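Long-range contacts in xylan esterase, putative, AXE2C (Cellvibrio japonicus, PDB 2WAA), which removes acetyl groups from plant cell-wall xylan and glucomannan as a family 2 carbohydrate esterase: residues A[20-26]-A[38-44]; A[63-69]-A[99-105]; A[204-208]-A[258-263]; A[249-253]-A[291-295]. All coordinates share one frame; numbering follows the deposited sequence.

Interaction 1. Residues A[20-26]-A[38-44]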
loop_
_atom_site.group_PDB
_atom_site.type_symbol
_atom_site.label_atom_id
_atom_site.label_comp_id
_atom_site.label_asym_id
_atom_site.label_seq_id
_atom_site.Cartn_x
_atom_site.Cartn_y
_atom_site.Cartn_z
ATOM N N ILE A 20 -13.471 -2.382 -14.583
ATOM C CA ILE A 20 -12.172 -2.555 -13.923
ATOM C C ILE A 20 -12.298 -2.173 -12.440
ATOM O O ILE A 20 -12.600 -1.007 -12.095
ATOM C CB ILE A 20 -11.088 -1.730 -14.616
ATOM C CG1 ILE A 20 -10.877 -2.238 -16.043
ATOM C CG2 ILE A 20 -9.744 -1.859 -13.843
ATOM C CD1 ILE A 20 -10.034 -1.351 -16.798
ATOM N N GLN A 21 -12.144 -3.178 -11.587
ATOM C CA GLN A 21 -12.153 -3.007 -10.135
ATOM C C GLN A 21 -10.841 -2.365 -9.688
ATOM O O GLN A 21 -9.777 -2.661 -10.256
ATOM C CB GLN A 21 -12.400 -4.361 -9.452
ATOM C CG GLN A 21 -12.670 -4.196 -7.910
ATOM C CD GLN A 21 -13.802 -3.187 -7.631
ATOM O OE1 GLN A 21 -13.576 -1.983 -7.526
ATOM N NE2 GLN A 21 -15.051 -3.681 -7.533
ATOM N N VAL A 22 -10.907 -1.486 -8.673
ATOM C CA VAL A 22 -9.711 -0.786 -8.251
ATOM C C VAL A 22 -9.700 -0.794 -6.745
ATOM O O VAL A 22 -10.697 -0.390 -6.088
ATOM C CB VAL A 22 -9.766 0.670 -8.694
ATOM C CG1 VAL A 22 -8.514 1.450 -8.161
ATOM C CG2 VAL A 22 -9.795 0.731 -10.262
ATOM N N MET A 23 -8.581 -1.221 -6.192
ATOM C CA MET A 23 -8.411 -1.153 -4.736
ATOM C C MET A 23 -7.106 -0.389 -4.516
ATOM O O MET A 23 -6.068 -0.791 -5.036
ATOM C CB MET A 23 -8.303 -2.570 -4.143
ATOM C CG MET A 23 -8.188 -2.516 -2.554
ATOM S SD MET A 23 -7.980 -4.188 -1.937
ATOM C CE MET A 23 -6.254 -4.563 -2.282
ATOM N N GLY A 24 -7.139 0.714 -3.772
ATOM C CA GLY A 24 -5.904 1.530 -3.589
ATOM C C GLY A 24 -6.126 2.895 -4.223
ATOM O O GLY A 24 -7.048 3.081 -5.039
ATOM N N ARG A 25 -5.325 3.876 -3.841
ATOM C CA ARG A 25 -5.500 5.215 -4.379
ATOM C C ARG A 25 -5.088 5.393 -5.844
ATOM O O ARG A 25 -3.944 5.088 -6.226
ATOM C CB ARG A 25 -4.711 6.205 -3.529
ATOM C CG ARG A 25 -5.290 6.282 -2.108
ATOM C CD ARG A 25 -4.663 7.440 -1.300
ATOM N NE ARG A 25 -5.169 7.495 0.069
ATOM C CZ ARG A 25 -4.788 8.416 0.963
ATOM N NH1 ARG A 25 -3.960 9.374 0.618
ATOM N NH2 ARG A 25 -5.274 8.406 2.200
ATOM N N THR A 26 -6.006 5.928 -6.644
ATOM C CA THR A 26 -5.708 6.249 -8.042
ATOM C C THR A 26 -6.185 7.679 -8.370
ATOM O O THR A 26 -7.155 8.177 -7.777
ATOM C CB THR A 26 -6.407 5.257 -9.011
ATOM O OG1 THR A 26 -7.842 5.336 -8.835
ATOM C CG2 THR A 26 -5.909 3.817 -8.755
ATOM N N TYR A 38 1.138 4.791 -4.821
ATOM C CA TYR A 38 1.306 3.992 -3.599
ATOM C C TYR A 38 1.428 2.511 -3.934
ATOM O O TYR A 38 0.874 2.061 -4.917
ATOM C CB TYR A 38 0.151 4.216 -2.621
ATOM C CG TYR A 38 0.257 5.549 -1.932
ATOM C CD1 TYR A 38 1.288 5.809 -1.015
ATOM C CD2 TYR A 38 -0.645 6.573 -2.222
ATOM C CE1 TYR A 38 1.391 7.044 -0.395
ATOM C CE2 TYR A 38 -0.544 7.832 -1.573
ATOM C CZ TYR A 38 0.490 8.047 -0.688
ATOM O OH TYR A 38 0.602 9.265 -0.009
ATOM N N PRO A 39 2.166 1.739 -3.120
ATOM C CA PRO A 39 2.288 0.297 -3.450
ATOM C C PRO A 39 0.978 -0.430 -3.089
ATOM O O PRO A 39 0.171 0.111 -2.314
ATOM C CB PRO A 39 3.396 -0.194 -2.498
ATOM C CG PRO A 39 3.282 0.757 -1.312
ATOM C CD PRO A 39 2.923 2.118 -1.910
ATOM N N GLY A 40 0.722 -1.570 -3.728
ATOM C CA GLY A 40 -0.449 -2.395 -3.409
ATOM C C GLY A 40 -1.728 -2.033 -4.179
ATOM O O GLY A 40 -2.754 -2.734 -4.041
ATOM N N VAL A 41 -1.687 -0.923 -4.926
ATOM C CA VAL A 41 -2.821 -0.536 -5.764
ATOM C C VAL A 41 -3.060 -1.716 -6.716
ATOM O O VAL A 41 -2.132 -2.183 -7.394
ATOM C CB VAL A 41 -2.559 0.742 -6.540
ATOM C CG1 VAL A 41 -3.720 1.003 -7.558
ATOM C CG2 VAL A 41 -2.384 1.935 -5.536
ATOM N N SER A 42 -4.303 -2.193 -6.731
ATOM C CA SER A 42 -4.634 -3.418 -7.417
ATOM C C SER A 42 -5.818 -3.165 -8.371
ATOM O O SER A 42 -6.890 -2.707 -7.916
ATOM C CB SER A 42 -5.006 -4.459 -6.361
ATOM O OG SER A 42 -3.891 -4.797 -5.529
ATOM N N LEU A 43 -5.628 -3.511 -9.651
ATOM C CA LEU A 43 -6.662 -3.302 -10.668
ATOM C C LEU A 43 -6.987 -4.673 -11.225
ATOM O O LEU A 43 -6.079 -5.456 -11.531
ATOM C CB LEU A 43 -6.167 -2.400 -11.790
ATOM C CG LEU A 43 -5.387 -1.146 -11.402
ATOM C CD1 LEU A 43 -5.086 -0.244 -12.630
ATOM C CD2 LEU A 43 -6.152 -0.411 -10.420
ATOM N N SER A 44 -8.281 -4.972 -11.335
ATOM C CA SER A 44 -8.644 -6.347 -11.688
ATOM C C SER A 44 -9.848 -6.380 -12.599
ATOM O O SER A 44 -10.705 -5.498 -12.560
ATOM C CB SER A 44 -8.901 -7.234 -10.448
ATOM O OG SER A 44 -9.857 -6.672 -9.508
HETATM O O HOH W 1 -1.525 6.187 -5.543
#
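The Arg25 guanidinium and the Tyr38 ring stand almost perpendicular, their planes 87° apart, and meet through the aliphatic part of the arginine: CD of Arg25 lies 4.1 Å from CE2 of Tyr38, oblique to the ring. Trp219 makes a cation-pi contact with the guanidinium, while NH1 donates to the backbone oxygens of Tyr206 and Phe208; the Tyr38 hydroxyl is hydrogen-bonded to Phe205 O. Next to this pair along the chain, strands 21-23 and 42-44 run antiparallel in the N-terminal beta domain, with Gln21-Ser44 and Met23-Ser42 as hydrogen-bonded pairs. Between them sits the non-hydrogen-bonded pair Val22-Leu43, where CD2 of Leu43, in one of its two conformers, is 3.8 Å from both CG1 and CG2 of Val22. A type II turn from Tyr38 to Val41 precedes the second strand. One water joins the diverging ends, donating to Arg25 O and accepting from Tyr38 N. In one of two modelled conformers, Ser42 OG sits beside its own backbone N (chi1 -65°) and donates to Gly40 O at 2.8 Å.

Interaction 2. Residues A[63-69]-A[99-105]; sequences SWIDVII and VEIIHRS
Asp66 and Arg104 form the salt bridge of this contact, with NH1 of Arg104 3.1 Å from OD2 of Asp66. The nitrogen meets that oxygen on its syn side, 24° out of the carboxylate plane, whereas the oxygen lies in the plane of the guanidinium; a weak bond from the same NH1 reaches OD1. The two planes are 71° apart, so this is no flat, two-pronged pairing. CD of Arg104 lies 3.8 Å from Trp64 CB, and the bend at chi3 (59°) turns NE and the guanidinium beyond it, leaving Trp64 CB at the guanidinium edge, near its plane. Just beyond, Ser105 OG accepts from Trp64 N at 2.9 Å, and Trp64 O takes the backbone N of Arg104. On the face that carries Ile65 and Ile101, CD1 of the former touches CG2 of the latter at 4.0 Å. Backbone bonds pair Asp66 with Ile102 and Ile68 with Glu100.

A second shell fixes the ions: Arg164 also pairs with Asp66 OD2, Ser76 binds OD1, and Asp149 holds Arg104 NH2. This shared network of opposite charges probably favours the ionised forms of both groups. His103 NE2 and Ser63 OG share a water, while ND1 of the histidine bonds to Tyr38 O. The whole is the regular ladder of adjacent antiparallel strands in the beta domain of this family 2 carbohydrate esterase.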
loop_
_atom_site.group_PDB
_atom_site.type_symbol
_atom_site.label_atom_id
_atom_site.label_comp_id
_atom_site.label_asym_id
_atom_site.label_seq_id
_atom_site.Cartn_x
_atom_site.Cartn_y
_atom_site.Cartn_z
ATOM N N SER A 63 9.517 1.579 -12.289
ATOM C CA SER A 63 8.349 1.060 -11.527
ATOM C C SER A 63 8.012 -0.404 -11.900
ATOM O O SER A 63 8.073 -0.805 -13.068
ATOM C CB SER A 63 7.101 1.913 -11.778
ATOM O OG SER A 63 7.348 3.285 -11.505
ATOM N N TRP A 64 7.616 -1.196 -10.905
ATOM C CA TRP A 64 7.315 -2.597 -11.159
ATOM C C TRP A 64 5.867 -2.899 -10.834
ATOM O O TRP A 64 5.270 -2.335 -9.871
ATOM C CB TRP A 64 8.183 -3.511 -10.261
ATOM C CG TRP A 64 9.680 -3.507 -10.664
ATOM C CD1 TRP A 64 10.638 -2.558 -10.361
ATOM C CD2 TRP A 64 10.354 -4.528 -11.431
ATOM N NE1 TRP A 64 11.852 -2.945 -10.881
ATOM C CE2 TRP A 64 11.711 -4.144 -11.538
ATOM C CE3 TRP A 64 9.944 -5.757 -11.991
ATOM C CZ2 TRP A 64 12.654 -4.914 -12.231
ATOM C CZ3 TRP A 64 10.877 -6.543 -12.667
ATOM C CH2 TRP A 64 12.224 -6.116 -12.793
ATOM N N ILE A 65 5.318 -3.828 -11.599
ATOM C CA ILE A 65 4.003 -4.373 -11.307
ATOM C C ILE A 65 4.082 -5.911 -11.296
ATOM O O ILE A 65 4.998 -6.506 -11.896
ATOM C CB ILE A 65 2.974 -3.930 -12.366
ATOM C CG1 ILE A 65 3.399 -4.447 -13.772
ATOM C CG2 ILE A 65 2.793 -2.368 -12.315
ATOM C CD1 ILE A 65 2.344 -4.244 -14.856
ATOM N N ASP A 66 3.118 -6.531 -10.596
ATOM C CA ASP A 66 2.838 -7.968 -10.749
ATOM C C ASP A 66 1.577 -8.141 -11.589
ATOM O O ASP A 66 0.637 -7.360 -11.475
ATOM C CB ASP A 66 2.558 -8.643 -9.386
ATOM C CG ASP A 66 3.869 -8.988 -8.619
ATOM O OD1 ASP A 66 4.862 -9.368 -9.266
ATOM O OD2 ASP A 66 3.871 -8.910 -7.375
ATOM N N VAL A 67 1.578 -9.159 -12.444
ATOM C CA VAL A 67 0.398 -9.470 -13.243
ATOM C C VAL A 67 0.062 -10.915 -12.857
ATOM O O VAL A 67 0.925 -11.770 -12.864
ATOM C CB VAL A 67 0.685 -9.416 -14.760
ATOM C CG1 VAL A 67 -0.616 -9.857 -15.550
ATOM C CG2 VAL A 67 1.071 -7.978 -15.181
ATOM N N ILE A 68 -1.166 -11.139 -12.435
ATOM C CA ILE A 68 -1.589 -12.480 -12.008
ATOM C C ILE A 68 -2.815 -12.894 -12.823
ATOM O O ILE A 68 -3.834 -12.195 -12.846
ATOM C CB ILE A 68 -1.912 -12.544 -10.525
ATOM C CG1 ILE A 68 -0.716 -12.013 -9.695
ATOM C CG2 ILE A 68 -2.281 -13.983 -10.126
ATOM C CD1 ILE A 68 -1.096 -11.544 -8.343
ATOM N N ILE A 69 -2.669 -13.997 -13.548
ATOM C CA ILE A 69 -3.717 -14.513 -14.435
ATOM C C ILE A 69 -4.289 -15.761 -13.780
ATOM O O ILE A 69 -3.526 -16.678 -13.474
ATOM C CB ILE A 69 -3.131 -14.913 -15.767
ATOM C CG1 ILE A 69 -2.347 -13.750 -16.388
ATOM C CG2 ILE A 69 -4.286 -15.430 -16.687
ATOM C CD1 ILE A 69 -3.202 -12.486 -16.562
ATOM N N VAL A 99 -7.954 -11.432 -14.104
ATOM C CA VAL A 99 -6.672 -10.742 -14.327
ATOM C C VAL A 99 -6.485 -9.684 -13.256
ATOM O O VAL A 99 -7.404 -8.902 -13.005
ATOM C CB VAL A 99 -6.701 -10.035 -15.681
ATOM C CG1 VAL A 99 -5.409 -9.289 -15.926
ATOM C CG2 VAL A 99 -6.921 -11.077 -16.790
ATOM N N GLU A 100 -5.321 -9.688 -12.597
ATOM C CA GLU A 100 -5.030 -8.689 -11.559
ATOM C C GLU A 100 -3.670 -8.048 -11.853
ATOM O O GLU A 100 -2.700 -8.763 -12.204
ATOM C CB GLU A 100 -4.999 -9.329 -10.130
ATOM C CG GLU A 100 -4.992 -8.228 -9.038
ATOM C CD GLU A 100 -5.063 -8.786 -7.597
ATOM O OE1 GLU A 100 -4.813 -10.000 -7.407
ATOM O OE2 GLU A 100 -5.352 -8.007 -6.660
ATOM N N ILE A 101 -3.608 -6.713 -11.750
ATOM C CA ILE A 101 -2.343 -5.997 -11.843
ATOM C C ILE A 101 -2.120 -5.372 -10.468
ATOM O O ILE A 101 -3.015 -4.719 -9.935
ATOM C CB ILE A 101 -2.398 -4.908 -12.925
ATOM C CG1 ILE A 101 -2.665 -5.575 -14.298
ATOM C CG2 ILE A 101 -1.156 -4.014 -12.892
ATOM C CD1 ILE A 101 -3.084 -4.572 -15.409
ATOM N N ILE A 102 -0.942 -5.596 -9.886
ATOM C CA ILE A 102 -0.657 -5.063 -8.559
ATOM C C ILE A 102 0.561 -4.179 -8.641
ATOM O O ILE A 102 1.617 -4.620 -9.132
ATOM C CB ILE A 102 -0.428 -6.171 -7.448
ATOM C CG1 ILE A 102 -1.637 -7.105 -7.304
ATOM C CG2 ILE A 102 -0.271 -5.521 -6.085
ATOM C CD1 ILE A 102 -1.423 -8.402 -8.069
ATOM N N HIS A 103 0.444 -2.923 -8.156
ATOM C CA HIS A 103 1.618 -2.051 -8.137
ATOM C C HIS A 103 2.591 -2.542 -7.041
ATOM O O HIS A 103 2.230 -2.574 -5.846
ATOM C CB HIS A 103 1.171 -0.587 -7.859
ATOM C CG HIS A 103 2.242 0.448 -8.078
ATOM N ND1 HIS A 103 2.337 1.589 -7.309
ATOM C CD2 HIS A 103 3.275 0.509 -8.960
ATOM C CE1 HIS A 103 3.360 2.329 -7.727
ATOM N NE2 HIS A 103 3.941 1.700 -8.732
ATOM N N ARG A 104 3.829 -2.872 -7.422
ATOM C CA ARG A 104 4.842 -3.279 -6.430
ATOM C C ARG A 104 5.611 -2.087 -5.927
ATOM O O ARG A 104 6.078 -2.108 -4.790
ATOM C CB ARG A 104 5.870 -4.248 -7.035
ATOM C CG ARG A 104 5.248 -5.594 -7.507
ATOM C CD ARG A 104 6.180 -6.271 -8.552
ATOM N NE ARG A 104 7.523 -6.554 -8.044
ATOM C CZ ARG A 104 7.859 -7.658 -7.376
ATOM N NH1 ARG A 104 6.953 -8.608 -7.066
ATOM N NH2 ARG A 104 9.138 -7.823 -6.981
ATOM N N SER A 105 5.797 -1.088 -6.786
ATOM C CA SER A 105 6.593 0.100 -6.461
ATOM C C SER A 105 5.915 1.069 -5.517
ATOM O O SER A 105 4.721 0.961 -5.277
ATOM C CB SER A 105 7.043 0.788 -7.751
ATOM O OG SER A 105 8.103 0.009 -8.291
HETATM O O HOH W 2 6.005 3.404 -9.294
#

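Interaction 3. Residues A[204-208]-A[258-263]; sequences DFYQF and TLLDNH
Tyr206 reaches across to helix 258-262 with its CG anti to the backbone N (chi1 154°), which directs the ring from CB toward the end of that helix. Along the ring, CD1 lies 4.2 Å from Leu259 CD2, and the same methyl comes within 3.5 Å of CE1 and of CZ, oblique to the ring. CE2 is 4.2 Å from Thr258 CG2, also an oblique approach. The segments belong to the SGNH-type (GDSL-like) hydrolase domain, where strand 133-139 of its parallel sheet brings Leu138 against both Tyr206 and Leu259; His221 stacks on the tyrosine ring. At the tip, the hydroxyl is gripped by two bonds. Asn262 ND2 donates to it over 3.0 Å in a nearly straight bond (169°), the amide being almost coplanar with the ring, and His263 NE2 bonds to it at 2.7 Å near the plane of the imidazole. Gln225 holds the opposite nitrogen of that histidine, ND1, by a hydrogen bond. Beside the tyrosine, Gln207 NE2 and Asn262 ND2 both donate to one water.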
loop_
_atom_site.group_PDB
_atom_site.type_symbol
_atom_site.label_atom_id
_atom_site.label_comp_id
_atom_site.label_asym_id
_atom_site.label_seq_id
_atom_site.Cartn_x
_atom_site.Cartn_y
_atom_site.Cartn_z
ATOM N N ASP A 204 1.141 14.902 6.007
ATOM C CA ASP A 204 1.105 15.569 4.699
ATOM C C ASP A 204 0.762 14.601 3.582
ATOM O O ASP A 204 -0.242 14.791 2.898
ATOM C CB ASP A 204 2.450 16.257 4.396
ATOM C CG ASP A 204 2.825 17.228 5.494
ATOM O OD1 ASP A 204 2.044 18.139 5.734
ATOM O OD2 ASP A 204 3.853 17.073 6.152
ATOM N N PHE A 205 1.542 13.532 3.432
ATOM C CA PHE A 205 1.264 12.641 2.286
ATOM C C PHE A 205 0.018 11.808 2.462
ATOM O O PHE A 205 -0.519 11.299 1.483
ATOM C CB PHE A 205 2.491 11.805 1.803
ATOM C CG PHE A 205 2.971 10.748 2.796
ATOM C CD1 PHE A 205 2.303 9.518 2.936
ATOM C CD2 PHE A 205 4.133 10.974 3.557
ATOM C CE1 PHE A 205 2.772 8.545 3.868
ATOM C CE2 PHE A 205 4.607 10.011 4.491
ATOM C CZ PHE A 205 3.921 8.785 4.625
ATOM N N TYR A 206 -0.452 11.663 3.692
ATOM C CA TYR A 206 -1.732 11.006 3.935
ATOM C C TYR A 206 -2.864 11.729 3.165
ATOM O O TYR A 206 -3.912 11.143 2.880
ATOM C CB TYR A 206 -2.035 11.015 5.428
ATOM C CG TYR A 206 -3.505 10.958 5.765
ATOM C CD1 TYR A 206 -4.194 9.764 5.755
ATOM C CD2 TYR A 206 -4.181 12.112 6.144
ATOM C CE1 TYR A 206 -5.575 9.713 6.116
ATOM C CE2 TYR A 206 -5.541 12.088 6.490
ATOM C CZ TYR A 206 -6.224 10.879 6.466
ATOM O OH TYR A 206 -7.564 10.870 6.815
ATOM N N GLN A 207 -2.641 13.009 2.838
ATOM C CA GLN A 207 -3.646 13.779 2.117
ATOM C C GLN A 207 -3.576 13.628 0.602
ATOM O O GLN A 207 -4.462 14.127 -0.091
ATOM C CB GLN A 207 -3.525 15.301 2.444
ATOM C CG GLN A 207 -3.771 15.674 3.945
ATOM C CD GLN A 207 -5.223 15.443 4.478
ATOM O OE1 GLN A 207 -6.162 15.034 3.744
ATOM N NE2 GLN A 207 -5.401 15.673 5.809
ATOM N N PHE A 208 -2.550 12.959 0.080
ATOM C CA PHE A 208 -2.288 13.004 -1.362
ATOM C C PHE A 208 -2.733 11.741 -2.037
ATOM O O PHE A 208 -2.533 10.642 -1.522
ATOM C CB PHE A 208 -0.773 13.121 -1.595
ATOM C CG PHE A 208 -0.147 14.361 -1.001
ATOM C CD1 PHE A 208 -0.909 15.511 -0.828
ATOM C CD2 PHE A 208 1.209 14.380 -0.700
ATOM C CE1 PHE A 208 -0.313 16.677 -0.316
ATOM C CE2 PHE A 208 1.801 15.546 -0.174
ATOM C CZ PHE A 208 1.055 16.665 -0.002
ATOM N N THR A 258 -7.187 14.130 13.403
ATOM C CA THR A 258 -7.572 14.244 12.009
ATOM C C THR A 258 -8.164 12.936 11.464
ATOM O O THR A 258 -9.205 12.931 10.779
ATOM C CB THR A 258 -6.330 14.640 11.149
ATOM O OG1 THR A 258 -5.872 15.949 11.552
ATOM C CG2 THR A 258 -6.667 14.639 9.619
ATOM N N LEU A 259 -7.512 11.816 11.767
ATOM C CA LEU A 259 -8.021 10.549 11.301
ATOM C C LEU A 259 -9.427 10.294 11.853
ATOM O O LEU A 259 -10.315 9.791 11.145
ATOM C CB LEU A 259 -7.122 9.397 11.749
ATOM C CG LEU A 259 -5.733 9.428 11.135
ATOM C CD1 LEU A 259 -4.966 8.251 11.719
ATOM C CD2 LEU A 259 -5.796 9.321 9.580
ATOM N N LEU A 260 -9.592 10.557 13.139
ATOM C CA LEU A 260 -10.849 10.227 13.819
ATOM C C LEU A 260 -11.997 11.036 13.186
ATOM O O LEU A 260 -13.122 10.553 13.040
ATOM C CB LEU A 260 -10.739 10.582 15.313
ATOM C CG LEU A 260 -9.919 9.600 16.214
ATOM C CD1 LEU A 260 -9.586 10.262 17.591
ATOM C CD2 LEU A 260 -10.628 8.310 16.399
ATOM N N ASP A 261 -11.695 12.279 12.880
ATOM C CA ASP A 261 -12.669 13.215 12.308
ATOM C C ASP A 261 -12.945 12.861 10.838
ATOM O O ASP A 261 -14.091 12.826 10.411
ATOM C CB ASP A 261 -12.125 14.641 12.441
ATOM C CG ASP A 261 -12.947 15.645 11.691
ATOM O OD1 ASP A 261 -14.198 15.465 11.678
ATOM O OD2 ASP A 261 -12.370 16.604 11.107
ATOM N N ASN A 262 -11.903 12.560 10.063
ATOM C CA ASN A 262 -12.110 12.180 8.644
ATOM C C ASN A 262 -12.816 10.860 8.399
ATOM O O ASN A 262 -13.419 10.666 7.338
ATOM C CB ASN A 262 -10.756 12.120 7.905
ATOM C CG ASN A 262 -10.145 13.488 7.702
ATOM O OD1 ASN A 262 -10.774 14.510 8.024
ATOM N ND2 ASN A 262 -8.922 13.527 7.182
ATOM N N HIS A 263 -12.724 9.939 9.367
ATOM C CA HIS A 263 -13.199 8.549 9.203
ATOM C C HIS A 263 -13.990 8.203 10.451
ATOM O O HIS A 263 -13.481 7.493 11.363
ATOM C CB HIS A 263 -11.984 7.623 9.112
ATOM C CG HIS A 263 -10.994 8.058 8.071
ATOM N ND1 HIS A 263 -11.284 8.040 6.723
ATOM C CD2 HIS A 263 -9.731 8.537 8.184
ATOM C CE1 HIS A 263 -10.225 8.472 6.045
ATOM N NE2 HIS A 263 -9.276 8.790 6.912
HETATM O O HOH W 3 -8.084 16.211 6.344
#

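Interaction 4. Residues A[249-253]-A[291-295]; sequences INTYT and TRQQL
Thr253 and Thr291 interlock where the two helices come closest, sliding past each other in opposite directions so that CG2 of Thr291 rests 3.7 Å from Thr253 OG1. Thr253 OG1 sits beside its own backbone N (chi1 -67°) and donates to Ile249 O, which also accepts Thr253 N from the opposite face of its plane. Buried neighbours close this side: Thr291 OG1, hydrogen-bonded to Tyr287 O in its own helix, is 3.7 Å from Tyr252 CB, and CD2 of Leu295 lies 3.9 Å from Thr253 CG2. The other side is looser and polar. There Gln294 crosses Ile249 at about a right angle, its CD 3.6 Å from the isoleucine CG2. Its OE1 is 3.5 Å from OD1 of solvent-exposed Asn250, with no hydrogen bond between the amides. The axes of 249-253 and 291-295, parts of helices 245-262 and 278-295, pass 9.3 Å apart at a signed angle of -55°. Within the SGNH-type hydrolase domain, Tyr252 extends to Leu270 of parallel strand 267-270, and its hydroxyl bonds to Ser231 of strand 228-231.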
loop_
_atom_site.group_PDB
_atom_site.type_symbol
_atom_site.label_atom_id
_atom_site.label_comp_id
_atom_site.label_asym_id
_atom_site.label_seq_id
_atom_site.Cartn_x
_atom_site.Cartn_y
_atom_site.Cartn_z
ATOM N N ILE A 249 4.397 13.617 20.850
ATOM C CA ILE A 249 3.080 13.207 21.328
ATOM C C ILE A 249 2.039 14.222 20.885
ATOM O O ILE A 249 0.921 13.859 20.464
ATOM C CB ILE A 249 3.059 13.019 22.856
ATOM C CG1 ILE A 249 3.906 11.775 23.252
ATOM C CG2 ILE A 249 1.586 12.938 23.397
ATOM C CD1 ILE A 249 4.102 11.672 24.769
ATOM N N ASN A 250 2.376 15.506 20.939
ATOM C CA ASN A 250 1.392 16.479 20.503
ATOM C C ASN A 250 1.100 16.362 19.006
ATOM O O ASN A 250 -0.055 16.518 18.589
ATOM C CB ASN A 250 1.818 17.900 20.871
ATOM C CG ASN A 250 1.713 18.148 22.361
ATOM O OD1 ASN A 250 0.928 17.482 23.081
ATOM N ND2 ASN A 250 2.463 19.127 22.831
ATOM N N THR A 251 2.107 16.074 18.189
ATOM C CA THR A 251 1.772 15.918 16.791
ATOM C C THR A 251 1.097 14.597 16.471
ATOM O O THR A 251 0.203 14.589 15.628
ATOM C CB THR A 251 2.815 16.488 15.761
ATOM O OG1 THR A 251 3.033 15.608 14.640
ATOM C CG2 THR A 251 4.089 16.879 16.429
ATOM N N TYR A 252 1.422 13.531 17.205
ATOM C CA TYR A 252 0.732 12.277 16.959
ATOM C C TYR A 252 -0.734 12.447 17.358
ATOM O O TYR A 252 -1.644 12.004 16.649
ATOM C CB TYR A 252 1.362 11.125 17.737
ATOM C CG TYR A 252 1.306 9.789 17.018
ATOM C CD1 TYR A 252 0.400 9.564 15.972
ATOM C CD2 TYR A 252 2.183 8.775 17.359
ATOM C CE1 TYR A 252 0.342 8.299 15.299
ATOM C CE2 TYR A 252 2.123 7.503 16.718
ATOM C CZ TYR A 252 1.214 7.288 15.693
ATOM O OH TYR A 252 1.232 6.075 15.062
ATOM N N THR A 253 -0.973 13.103 18.508
ATOM C CA THR A 253 -2.335 13.323 18.967
ATOM C C THR A 253 -3.094 14.135 17.919
ATOM O O THR A 253 -4.229 13.788 17.560
ATOM C CB THR A 253 -2.314 14.083 20.302
ATOM O OG1 THR A 253 -1.730 13.209 21.284
ATOM C CG2 THR A 253 -3.724 14.477 20.754
ATOM N N THR A 291 0.051 9.232 23.852
ATOM C CA THR A 291 -0.870 9.750 22.797
ATOM C C THR A 291 -2.277 9.256 23.038
ATOM O O THR A 291 -3.261 10.009 22.952
ATOM C CB THR A 291 -0.339 9.314 21.428
ATOM O OG1 THR A 291 0.981 9.902 21.253
ATOM C CG2 THR A 291 -1.321 9.685 20.263
ATOM N N ARG A 292 -2.419 7.965 23.297
ATOM C CA ARG A 292 -3.744 7.424 23.533
ATOM C C ARG A 292 -4.372 8.049 24.788
ATOM O O ARG A 292 -5.572 8.316 24.832
ATOM C CB ARG A 292 -3.700 5.894 23.592
ATOM C CG ARG A 292 -3.222 5.287 22.269
ATOM C CD ARG A 292 -3.261 3.754 22.241
ATOM N NE ARG A 292 -4.544 3.232 22.682
ATOM C CZ ARG A 292 -4.799 2.843 23.921
ATOM N NH1 ARG A 292 -3.842 2.897 24.830
ATOM N NH2 ARG A 292 -6.001 2.400 24.251
ATOM N N GLN A 293 -3.562 8.257 25.817
ATOM C CA GLN A 293 -4.076 8.895 27.030
ATOM C C GLN A 293 -4.634 10.291 26.725
ATOM O O GLN A 293 -5.761 10.635 27.136
ATOM C CB GLN A 293 -2.996 8.907 28.133
ATOM C CG GLN A 293 -3.453 9.676 29.380
ATOM C CD GLN A 293 -2.688 9.268 30.625
ATOM O OE1 GLN A 293 -2.444 8.078 30.855
ATOM N NE2 GLN A 293 -2.329 10.247 31.450
ATOM N N GLN A 294 -3.891 11.082 25.962
ATOM C CA GLN A 294 -4.363 12.418 25.568
ATOM C C GLN A 294 -5.582 12.398 24.655
ATOM O O GLN A 294 -6.445 13.269 24.767
ATOM C CB GLN A 294 -3.275 13.220 24.879
ATOM C CG GLN A 294 -2.052 13.408 25.753
ATOM C CD GLN A 294 -1.131 14.464 25.229
ATOM O OE1 GLN A 294 -1.302 14.960 24.102
ATOM N NE2 GLN A 294 -0.133 14.819 26.037
ATOM N N LEU A 295 -5.651 11.416 23.761
ATOM C CA LEU A 295 -6.794 11.293 22.855
ATOM C C LEU A 295 -8.118 11.011 23.576
ATOM O O LEU A 295 -9.159 11.551 23.198
ATOM C CB LEU A 295 -6.572 10.182 21.827
ATOM C CG LEU A 295 -5.583 10.564 20.723
ATOM C CD1 LEU A 295 -5.116 9.308 20.000
ATOM C CD2 LEU A 295 -6.133 11.641 19.730
#

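The four contacts trace the two-domain build of the esterase. Interactions 1 and 2, in series along the chain with centres 10 Å apart, share one antiparallel sheet of the N-terminal domain: strands 42-48 and 94-103 are neighbours, joined by backbone bonds such as Leu43 O to Ile101 N. Interactions 3 and 4 lie in the hydrolase domain, 15 Å apart; both use helix 245-262, and their segments alternate in sequence. Between the domains, interaction 1 touches interaction 3 directly, although their centres are 19 Å apart, so segments 20-26 and 38-44 dock the beta domain on segment 204-208. Interactions 2 and 4, 37 Å apart, lie on opposite sides of the chain's centre.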